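Local coordinates for protein benzyl alcohol dehydrogenase (Acinetobacter calcoaceticus, PDB 1F8F) that probably oxidises benzyl alcohol and related aryl alcohols to the corresponding aldehydes, using NAD and zinc in the manner of zinc-dependent alcohol dehydrogenases, at residues N184-T189 with K284-G289; S192-W197 with L204-A209. All blocks are in the same frame, centred on the assembly; numbering follows the deposited sequence.

How the contacts relate
Both contacts pack a helix against the parallel sheet of the NAD-binding Rossmann domain, and their centres are 9 Å apart. Contact 1 joins the end of helix 174-186 to strand 283-287; contact 2 joins strand 193-197 to helix 201-213 and is nested, along the chain, inside the loop that contact 1 closes. They touch directly: Leu186 CD1 lies 4.1 Å from Phe194 CE1, and Val188 CG2 lies 4.2 Å from Phe194 CD1. Contact 1 runs on to the dinucleotide, hydrogen-bonded to Val288 O, whereas in contact 2 the side chain of Ala206 stays about 9 Å from it. Helix 174-186 starts directly after the zinc ligand Cys173.

Contact 1: residues N184-T189 with K284-G289; sequences NALKVT and KIAVVG. With NAD (nicotinamide-adenine-dinucleotide), chain F.
Leu186, at the end of helix 174-186, packs on Ala286 of strand 283-287 in the parallel sheet of the Rossmann domain. Leu186 CD2 sits 3.5 Å from Ala286 CB, and the branch carbon Leu186 CG is 3.8 Å from the same methyl. With CG anti to the carbonyl carbon (chi1 -71°), the leucine brings its end nearer the strand, although its CB does not point there. Leu186 CD2 also lies 4.0 Å from Lys284 O and 4.4 Å from Lys284 CB, so the leucine rests along residues 284 to 286. The CB atoms of Lys284 and Ala286 point to the helix end, that of Ile285 away from it. No hydrogen bond crosses between the segments. Lys187 is the first residue past the helix to leave helical geometry, with a positive phi of 63°.

Backbone hydrogen bonds hold the strand on both flanks, from Lys284 to Asn260 and Ala262 and from Ile285 to Thr310 and Leu312. Val314 touches both Ala185 and Ala286, joining the two segments from outside. Beyond the strand, Val288 O accepts a hydrogen bond from the carboxamide N7N of NAD at 3.3 Å, with an N-H...O angle of 158°, and lies 3.1 Å from NAD C2N. The contact is thus apolar at the helix and polar at the cofactor, where this hydrogen bond probably helps to fix the rotation of the carboxamide and, with it, the nicotinamide ring.

Contact 2: residues S192-W197 with L204-A209; sequences SSFVTW and LSALLA. Unlike the reference sequence in segment 192-197: Phe194 (reference Leu).
Phe194 and Ala206 bring together the first strand and the first helix of the Rossmann fold, the opening half of the beta-alpha-beta unit formed by strand 193-197, helix 201-213 and strand 217-222. The turn between them matches the GxGxxG pattern of Rossmann dehydrogenases (Gly198, Gly200, Gly203), and Val202 N within it is hydrogen-bonded to NAD. The CB atoms of Phe194 and Thr196, two residues apart on the strand, both point at the helix, while that of Val195 between them points away, to the other side of the sheet.

Phe194 holds CG anti to its backbone nitrogen (chi1 175°), which carries the ring out from the strand, so that its CE2 and CZ end meets Ala206. Phe194 CZ lies 4.0 Å from the methyl Ala206 CB. Phe194 CE2 approaches Ala206 O to the same 4.0 Å. Phe194 CE2 is also 4.3 Å from Leu207 CA, so this end of the ring meets the helix backbone obliquely, as well as the Ala206 methyl. Cys182 of helix 174-186 packs on the same phenyl ring, which therefore bridges two helices on one side of the sheet.

Thr196 faces Leu207 more loosely, the methyl Thr196 CG2 lying 4.6 Å from Leu207 CB. The leucine in turn touches Ile218 on the neighbouring strand 217-222, linking the helix to the next strand of the unit. Within the helix, Leu208 N hydrogen-bonds Leu204 O at 3.0 Å. The one polar side-chain atom of Thr196 is satisfied locally: OG1 hydrogen-bonds Gly198 O, at the start of the glycine-rich turn.

Contact 1: residues N184-T189 with K284-G289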
ATOM      1  N   ASN A 184       8.834  -9.314   3.320  1.00 25.77           N
ATOM      2  CA  ASN A 184       8.481  -8.008   3.863  1.00 26.40           C
ATOM      3  C   ASN A 184       8.831  -6.845   2.960  1.00 27.44           C
ATOM      4  O   ASN A 184       8.094  -5.859   2.962  1.00 28.92           O
ATOM      5  CB  ASN A 184       9.149  -7.729   5.217  1.00 24.10           C
ATOM      6  CG  ASN A 184       8.939  -8.826   6.228  1.00 26.58           C
ATOM      7  OD1 ASN A 184       7.819  -9.280   6.364  1.00 24.63           O
ATOM      8  ND2 ASN A 184       9.996  -9.305   6.926  1.00 28.12           N
ATOM      9  N   ALA A 185       9.973  -6.969   2.262  1.00 25.86           N
ATOM     10  CA  ALA A 185      10.447  -5.781   1.536  1.00 26.28           C
ATOM     11  C   ALA A 185       9.937  -5.771   0.110  1.00 25.80           C
ATOM     12  O   ALA A 185       9.223  -4.859  -0.278  1.00 24.20           O
ATOM     13  CB  ALA A 185      11.969  -5.656   1.567  1.00 22.13           C
ATOM     14  N   LEU A 186      10.276  -6.790  -0.654  1.00 26.41           N
ATOM     15  CA  LEU A 186       9.822  -6.786  -2.053  1.00 26.53           C
ATOM     16  C   LEU A 186       8.321  -6.915  -2.228  1.00 24.36           C
ATOM     17  O   LEU A 186       7.609  -6.668  -3.174  1.00 19.19           O
ATOM     18  CB  LEU A 186      10.557  -7.918  -2.799  1.00 26.03           C
ATOM     19  CG  LEU A 186      12.057  -7.647  -3.019  1.00 29.88           C
ATOM     20  CD1 LEU A 186      12.669  -8.956  -3.565  1.00 27.53           C
ATOM     21  CD2 LEU A 186      12.292  -6.425  -3.882  1.00 28.83           C
ATOM     22  N   LYS A 187       7.819  -7.893  -1.472  1.00 25.29           N
ATOM     23  CA  LYS A 187       6.580  -8.606  -1.398  1.00 25.06           C
ATOM     24  C   LYS A 187       6.246  -9.423  -2.666  1.00 23.72           C
ATOM     25  O   LYS A 187       5.221  -9.080  -3.296  1.00 21.03           O
ATOM     26  CB  LYS A 187       5.334  -7.810  -1.069  1.00 29.67           C
ATOM     27  CG  LYS A 187       5.323  -6.964   0.180  1.00 32.09           C
ATOM     28  CD  LYS A 187       4.169  -5.960   0.097  1.00 35.39           C
ATOM     29  CE  LYS A 187       4.335  -4.835   1.064  1.00 37.53           C
ATOM     30  NZ  LYS A 187       4.686  -5.158   2.473  1.00 38.75           N
ATOM     31  N   VAL A 188       7.004 -10.455  -3.018  1.00 20.17           N
ATOM     32  CA  VAL A 188       6.722 -11.242  -4.189  1.00 21.44           C
ATOM     33  C   VAL A 188       5.276 -11.736  -4.218  1.00 22.10           C
ATOM     34  O   VAL A 188       4.772 -12.254  -3.213  1.00 18.25           O
ATOM     35  CB  VAL A 188       7.769 -12.385  -4.205  1.00 23.42           C
ATOM     36  CG1 VAL A 188       7.586 -13.405  -5.299  1.00 22.10           C
ATOM     37  CG2 VAL A 188       9.140 -11.697  -4.305  1.00 23.71           C
ATOM     38  N   THR A 189       4.634 -11.667  -5.389  1.00 20.82           N
ATOM     39  CA  THR A 189       3.231 -12.070  -5.538  1.00 21.10           C
ATOM     40  C   THR A 189       3.057 -13.373  -6.287  1.00 23.47           C
ATOM     41  O   THR A 189       3.886 -13.880  -7.081  1.00 24.50           O
ATOM     42  CB  THR A 189       2.475 -10.949  -6.320  1.00 22.69           C
ATOM     43  OG1 THR A 189       3.145 -10.675  -7.567  1.00 19.75           O
ATOM     44  CG2 THR A 189       2.385  -9.630  -5.592  1.00 17.97           C
ATOM     45  N   LYS A 284      11.297  -4.579  -9.640  1.00 22.89           N
ATOM     46  CA  LYS A 284      11.892  -4.104  -8.413  1.00 21.20           C
ATOM     47  C   LYS A 284      13.108  -4.920  -7.988  1.00 20.59           C
ATOM     48  O   LYS A 284      12.954  -6.119  -7.807  1.00 16.93           O
ATOM     49  CB  LYS A 284      10.868  -4.049  -7.257  1.00 22.03           C
ATOM     50  CG  LYS A 284       9.590  -3.284  -7.534  1.00 22.92           C
ATOM     51  CD  LYS A 284       8.680  -3.192  -6.298  1.00 27.55           C
ATOM     52  CE  LYS A 284       7.344  -2.685  -6.833  1.00 32.61           C
ATOM     53  NZ  LYS A 284       6.349  -2.236  -5.841  1.00 36.34           N
ATOM     54  N   ILE A 285      14.219  -4.255  -7.581  1.00 20.54           N
ATOM     55  CA  ILE A 285      15.376  -5.021  -7.143  1.00 23.46           C
ATOM     56  C   ILE A 285      15.769  -4.581  -5.742  1.00 24.65           C
ATOM     57  O   ILE A 285      15.951  -3.378  -5.502  1.00 21.62           O
ATOM     58  CB  ILE A 285      16.593  -4.925  -8.106  1.00 25.16           C
ATOM     59  CG1 ILE A 285      17.708  -5.899  -7.614  1.00 26.73           C
ATOM     60  CG2 ILE A 285      17.129  -3.522  -8.258  1.00 22.53           C
ATOM     61  CD1 ILE A 285      18.811  -6.237  -8.612  1.00 25.31           C
ATOM     62  N   ALA A 286      15.843  -5.470  -4.770  1.00 21.51           N
ATOM     63  CA  ALA A 286      16.220  -5.184  -3.403  1.00 22.74           C
ATOM     64  C   ALA A 286      17.737  -5.366  -3.201  1.00 22.16           C
ATOM     65  O   ALA A 286      18.210  -6.443  -3.545  1.00 21.86           O
ATOM     66  CB  ALA A 286      15.481  -6.077  -2.389  1.00 20.06           C
ATOM     67  N   VAL A 287      18.459  -4.442  -2.547  1.00 21.47           N
ATOM     68  CA  VAL A 287      19.878  -4.538  -2.370  1.00 19.79           C
ATOM     69  C   VAL A 287      20.299  -4.983  -0.983  1.00 23.27           C
ATOM     70  O   VAL A 287      20.145  -4.179  -0.075  1.00 22.46           O
ATOM     71  CB  VAL A 287      20.551  -3.172  -2.712  1.00 21.81           C
ATOM     72  CG1 VAL A 287      22.060  -3.201  -2.527  1.00 23.03           C
ATOM     73  CG2 VAL A 287      20.327  -2.782  -4.193  1.00 19.07           C
ATOM     74  N   VAL A 288      20.812  -6.204  -0.760  1.00 23.45           N
ATOM     75  CA  VAL A 288      21.248  -6.606   0.570  1.00 24.84           C
ATOM     76  C   VAL A 288      22.756  -6.826   0.674  1.00 24.78           C
ATOM     77  O   VAL A 288      23.348  -6.845   1.768  1.00 26.56           O
ATOM     78  CB  VAL A 288      20.545  -7.869   1.141  1.00 25.48           C
ATOM     79  CG1 VAL A 288      19.041  -7.629   1.323  1.00 25.10           C
ATOM     80  CG2 VAL A 288      20.668  -9.152   0.322  1.00 26.04           C
ATOM     81  N   GLY A 289      23.496  -7.084  -0.395  1.00 26.62           N
ATOM     82  CA  GLY A 289      24.947  -7.317  -0.311  1.00 27.52           C
ATOM     83  C   GLY A 289      25.687  -5.973  -0.342  1.00 30.11           C
ATOM     84  O   GLY A 289      25.302  -5.044  -1.035  1.00 29.93           O
TER
HETATM   85  PA  NAD F 375      27.908 -16.167   1.032  1.00 46.37           P
HETATM   86  O1A NAD F 375      27.375 -17.406   1.682  1.00 44.19           O
HETATM   87  O2A NAD F 375      29.365 -16.046   0.878  1.00 44.45           O
HETATM   88  O5B NAD F 375      27.122 -15.866  -0.314  1.00 47.34           O
HETATM   89  C5B NAD F 375      27.378 -14.940  -1.398  1.00 50.03           C
HETATM   90  C4B NAD F 375      27.463 -15.672  -2.729  1.00 50.64           C
HETATM   91  O4B NAD F 375      27.852 -14.717  -3.773  1.00 51.73           O
HETATM   92  C3B NAD F 375      28.465 -16.835  -2.828  1.00 50.24           C
HETATM   93  O3B NAD F 375      27.815 -18.082  -3.042  1.00 47.30           O
HETATM   94  C2B NAD F 375      29.359 -16.525  -4.025  1.00 50.76           C
HETATM   95  O2B NAD F 375      29.639 -17.638  -4.884  1.00 49.44           O
HETATM   96  C1B NAD F 375      28.522 -15.470  -4.767  1.00 52.24           C
HETATM   97  N9A NAD F 375      29.293 -14.560  -5.607  1.00 53.28           N
HETATM   98  C8A NAD F 375      30.365 -13.774  -5.272  1.00 54.10           C
HETATM   99  N7A NAD F 375      30.826 -13.057  -6.297  1.00 54.32           N
HETATM  100  C5A NAD F 375      30.007 -13.421  -7.352  1.00 54.44           C
HETATM  101  C6A NAD F 375      29.969 -13.032  -8.704  1.00 54.81           C
HETATM  102  N6A NAD F 375      30.784 -12.149  -9.273  1.00 55.88           N
HETATM  103  N1A NAD F 375      29.003 -13.581  -9.484  1.00 54.60           N
HETATM  104  C2A NAD F 375      28.144 -14.492  -8.930  1.00 53.81           C
HETATM  105  N3A NAD F 375      28.096 -14.909  -7.701  1.00 53.41           N
HETATM  106  C4A NAD F 375      29.063 -14.346  -6.954  1.00 53.26           C
HETATM  107  O3  NAD F 375      27.362 -14.928   1.942  1.00 46.51           O
HETATM  108  PN  NAD F 375      25.927 -14.828   2.631  1.00 46.55           P
HETATM  109  O1N NAD F 375      24.877 -15.349   1.736  1.00 47.16           O
HETATM  110  O2N NAD F 375      25.974 -15.494   3.940  1.00 47.84           O
HETATM  111  O5D NAD F 375      25.848 -13.211   2.794  1.00 50.15           O
HETATM  112  C5D NAD F 375      25.495 -12.414   1.652  1.00 51.48           C
HETATM  113  C4D NAD F 375      25.866 -10.978   1.743  1.00 53.76           C
HETATM  114  O4D NAD F 375      24.855 -10.178   2.437  1.00 53.56           O
HETATM  115  C3D NAD F 375      27.226 -10.507   2.271  1.00 53.88           C
HETATM  116  O3D NAD F 375      27.564  -9.267   1.620  1.00 54.37           O
HETATM  117  C2D NAD F 375      26.843 -10.164   3.717  1.00 54.07           C
HETATM  118  O2D NAD F 375      27.818  -9.406   4.418  1.00 54.23           O
HETATM  119  C1D NAD F 375      25.583  -9.359   3.365  1.00 53.90           C
HETATM  120  N1N NAD F 375      24.701  -9.257   4.523  1.00 52.71           N
HETATM  121  C2N NAD F 375      23.849  -8.200   4.526  1.00 51.52           C
HETATM  122  C3N NAD F 375      22.953  -8.086   5.571  1.00 49.08           C
HETATM  123  C7N NAD F 375      21.907  -6.921   5.672  1.00 46.25           C
HETATM  124  O7N NAD F 375      21.161  -6.865   6.649  1.00 38.94           O
HETATM  125  N7N NAD F 375      21.916  -6.035   4.613  1.00 44.05           N
HETATM  126  C4N NAD F 375      22.901  -9.071   6.602  1.00 50.33           C
HETATM  127  C5N NAD F 375      23.398 -10.313   6.151  1.00 51.45           C
HETATM  128  C6N NAD F 375      24.317 -10.490   5.137  1.00 52.04           C

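Contact 2: residues S192-W197 with L204-A209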
ATOM      1  N   SER A 192       4.289 -14.733 -10.120  1.00 16.60           N
ATOM      2  CA  SER A 192       5.345 -13.874 -10.641  1.00 19.66           C
ATOM      3  C   SER A 192       6.700 -14.571 -10.878  1.00 22.59           C
ATOM      4  O   SER A 192       6.903 -15.757 -10.598  1.00 19.18           O
ATOM      5  CB  SER A 192       5.624 -12.702  -9.665  1.00 17.63           C
ATOM      6  OG  SER A 192       6.123 -13.175  -8.369  1.00 18.49           O
ATOM      7  N   SER A 193       7.634 -13.751 -11.407  1.00 25.08           N
ATOM      8  CA  SER A 193       9.012 -14.185 -11.655  1.00 26.20           C
ATOM      9  C   SER A 193       9.964 -13.472 -10.697  1.00 27.10           C
ATOM     10  O   SER A 193       9.852 -12.246 -10.487  1.00 23.70           O
ATOM     11  CB  SER A 193       9.354 -13.856 -13.118  1.00 27.66           C
ATOM     12  OG  SER A 193       9.532 -12.477 -13.366  1.00 25.04           O
ATOM     13  N   PHE A 194      10.872 -14.245 -10.095  1.00 26.14           N
ATOM     14  CA  PHE A 194      11.881 -13.798  -9.137  1.00 24.97           C
ATOM     15  C   PHE A 194      13.281 -14.316  -9.472  1.00 26.63           C
ATOM     16  O   PHE A 194      13.467 -15.482  -9.883  1.00 26.51           O
ATOM     17  CB  PHE A 194      11.529 -14.385  -7.748  1.00 24.39           C
ATOM     18  CG  PHE A 194      12.562 -14.113  -6.678  1.00 26.49           C
ATOM     19  CD1 PHE A 194      12.714 -12.829  -6.136  1.00 24.41           C
ATOM     20  CD2 PHE A 194      13.400 -15.154  -6.236  1.00 24.22           C
ATOM     21  CE1 PHE A 194      13.671 -12.627  -5.168  1.00 22.82           C
ATOM     22  CE2 PHE A 194      14.343 -14.882  -5.265  1.00 22.95           C
ATOM     23  CZ  PHE A 194      14.492 -13.628  -4.721  1.00 23.68           C
ATOM     24  N   VAL A 195      14.337 -13.568  -9.172  1.00 27.55           N
ATOM     25  CA  VAL A 195      15.713 -14.059  -9.388  1.00 26.95           C
ATOM     26  C   VAL A 195      16.559 -13.671  -8.169  1.00 25.66           C
ATOM     27  O   VAL A 195      16.439 -12.531  -7.730  1.00 22.83           O
ATOM     28  CB  VAL A 195      16.451 -13.468 -10.622  1.00 28.35           C
ATOM     29  CG1 VAL A 195      16.467 -11.929 -10.622  1.00 22.72           C
ATOM     30  CG2 VAL A 195      17.917 -13.939 -10.744  1.00 25.55           C
ATOM     31  N   THR A 196      17.441 -14.580  -7.725  1.00 23.08           N
ATOM     32  CA  THR A 196      18.384 -14.190  -6.690  1.00 20.71           C
ATOM     33  C   THR A 196      19.809 -14.053  -7.240  1.00 24.50           C
ATOM     34  O   THR A 196      20.339 -15.170  -7.590  1.00 23.78           O
ATOM     35  CB  THR A 196      18.476 -15.088  -5.460  1.00 21.73           C
ATOM     36  OG1 THR A 196      19.597 -14.544  -4.681  1.00 23.70           O
ATOM     37  CG2 THR A 196      18.716 -16.557  -5.678  1.00 14.98           C
ATOM     38  N   TRP A 197      20.429 -12.899  -7.222  1.00 20.40           N
ATOM     39  CA  TRP A 197      21.828 -12.850  -7.684  1.00 23.89           C
ATOM     40  C   TRP A 197      22.725 -13.289  -6.546  1.00 23.88           C
ATOM     41  O   TRP A 197      22.951 -12.623  -5.518  1.00 23.68           O
ATOM     42  CB  TRP A 197      22.052 -11.382  -8.141  1.00 24.36           C
ATOM     43  CG  TRP A 197      21.315 -10.950  -9.378  1.00 24.43           C
ATOM     44  CD1 TRP A 197      20.050 -10.400  -9.429  1.00 23.06           C
ATOM     45  CD2 TRP A 197      21.785 -11.026 -10.735  1.00 24.02           C
ATOM     46  NE1 TRP A 197      19.724 -10.162 -10.751  1.00 23.92           N
ATOM     47  CE2 TRP A 197      20.756 -10.547 -11.568  1.00 24.42           C
ATOM     48  CE3 TRP A 197      22.975 -11.450 -11.338  1.00 24.35           C
ATOM     49  CZ2 TRP A 197      20.881 -10.423 -12.958  1.00 24.94           C
ATOM     50  CZ3 TRP A 197      23.098 -11.401 -12.702  1.00 24.40           C
ATOM     51  CH2 TRP A 197      22.067 -10.838 -13.504  1.00 26.33           C
ATOM     52  N   LEU A 204      19.657 -18.218  -1.038  1.00 22.55           N
ATOM     53  CA  LEU A 204      18.923 -19.482  -1.001  1.00 23.07           C
ATOM     54  C   LEU A 204      17.838 -19.376   0.032  1.00 24.21           C
ATOM     55  O   LEU A 204      16.793 -19.944  -0.212  1.00 24.04           O
ATOM     56  CB  LEU A 204      19.875 -20.669  -0.812  1.00 24.04           C
ATOM     57  CG  LEU A 204      20.801 -21.165  -1.893  1.00 22.99           C
ATOM     58  CD1 LEU A 204      21.512 -22.486  -1.435  1.00 22.66           C
ATOM     59  CD2 LEU A 204      20.075 -21.514  -3.191  1.00 24.15           C
ATOM     60  N   SER A 205      18.004 -18.559   1.106  1.00 25.55           N
ATOM     61  CA  SER A 205      16.905 -18.291   2.015  1.00 23.84           C
ATOM     62  C   SER A 205      15.790 -17.550   1.260  1.00 23.18           C
ATOM     63  O   SER A 205      14.593 -17.889   1.310  1.00 24.12           O
ATOM     64  CB  SER A 205      17.332 -17.493   3.251  1.00 25.06           C
ATOM     65  OG  SER A 205      18.221 -18.181   4.106  1.00 26.99           O
ATOM     66  N   ALA A 206      16.147 -16.583   0.452  1.00 21.52           N
ATOM     67  CA  ALA A 206      15.196 -15.791  -0.357  1.00 22.20           C
ATOM     68  C   ALA A 206      14.509 -16.672  -1.377  1.00 23.15           C
ATOM     69  O   ALA A 206      13.345 -16.419  -1.693  1.00 19.81           O
ATOM     70  CB  ALA A 206      15.923 -14.624  -1.070  1.00 20.02           C
ATOM     71  N   LEU A 207      15.319 -17.605  -1.959  1.00 23.58           N
ATOM     72  CA  LEU A 207      14.721 -18.496  -2.955  1.00 24.22           C
ATOM     73  C   LEU A 207      13.626 -19.361  -2.288  1.00 22.30           C
ATOM     74  O   LEU A 207      12.543 -19.460  -2.846  1.00 19.28           O
ATOM     75  CB  LEU A 207      15.746 -19.379  -3.649  1.00 25.92           C
ATOM     76  CG  LEU A 207      15.116 -20.404  -4.613  1.00 28.91           C
ATOM     77  CD1 LEU A 207      15.923 -20.343  -5.897  1.00 30.04           C
ATOM     78  CD2 LEU A 207      15.024 -21.776  -3.964  1.00 25.43           C
ATOM     79  N   LEU A 208      13.901 -19.935  -1.124  1.00 22.22           N
ATOM     80  CA  LEU A 208      12.938 -20.704  -0.358  1.00 22.14           C
ATOM     81  C   LEU A 208      11.703 -19.846   0.009  1.00 22.42           C
ATOM     82  O   LEU A 208      10.564 -20.302  -0.103  1.00 23.95           O
ATOM     83  CB  LEU A 208      13.517 -21.295   0.945  1.00 20.17           C
ATOM     84  CG  LEU A 208      14.570 -22.407   0.819  1.00 16.70           C
ATOM     85  CD1 LEU A 208      14.971 -22.925   2.192  1.00 15.20           C
ATOM     86  CD2 LEU A 208      14.064 -23.567  -0.027  1.00 16.94           C
ATOM     87  N   ALA A 209      11.811 -18.580   0.331  1.00 21.87           N
ATOM     88  CA  ALA A 209      10.704 -17.694   0.640  1.00 23.25           C
ATOM     89  C   ALA A 209       9.877 -17.312  -0.572  1.00 22.80           C
ATOM     90  O   ALA A 209       8.676 -17.137  -0.407  1.00 21.51           O
ATOM     91  CB  ALA A 209      11.177 -16.414   1.345  1.00 21.02           C
TER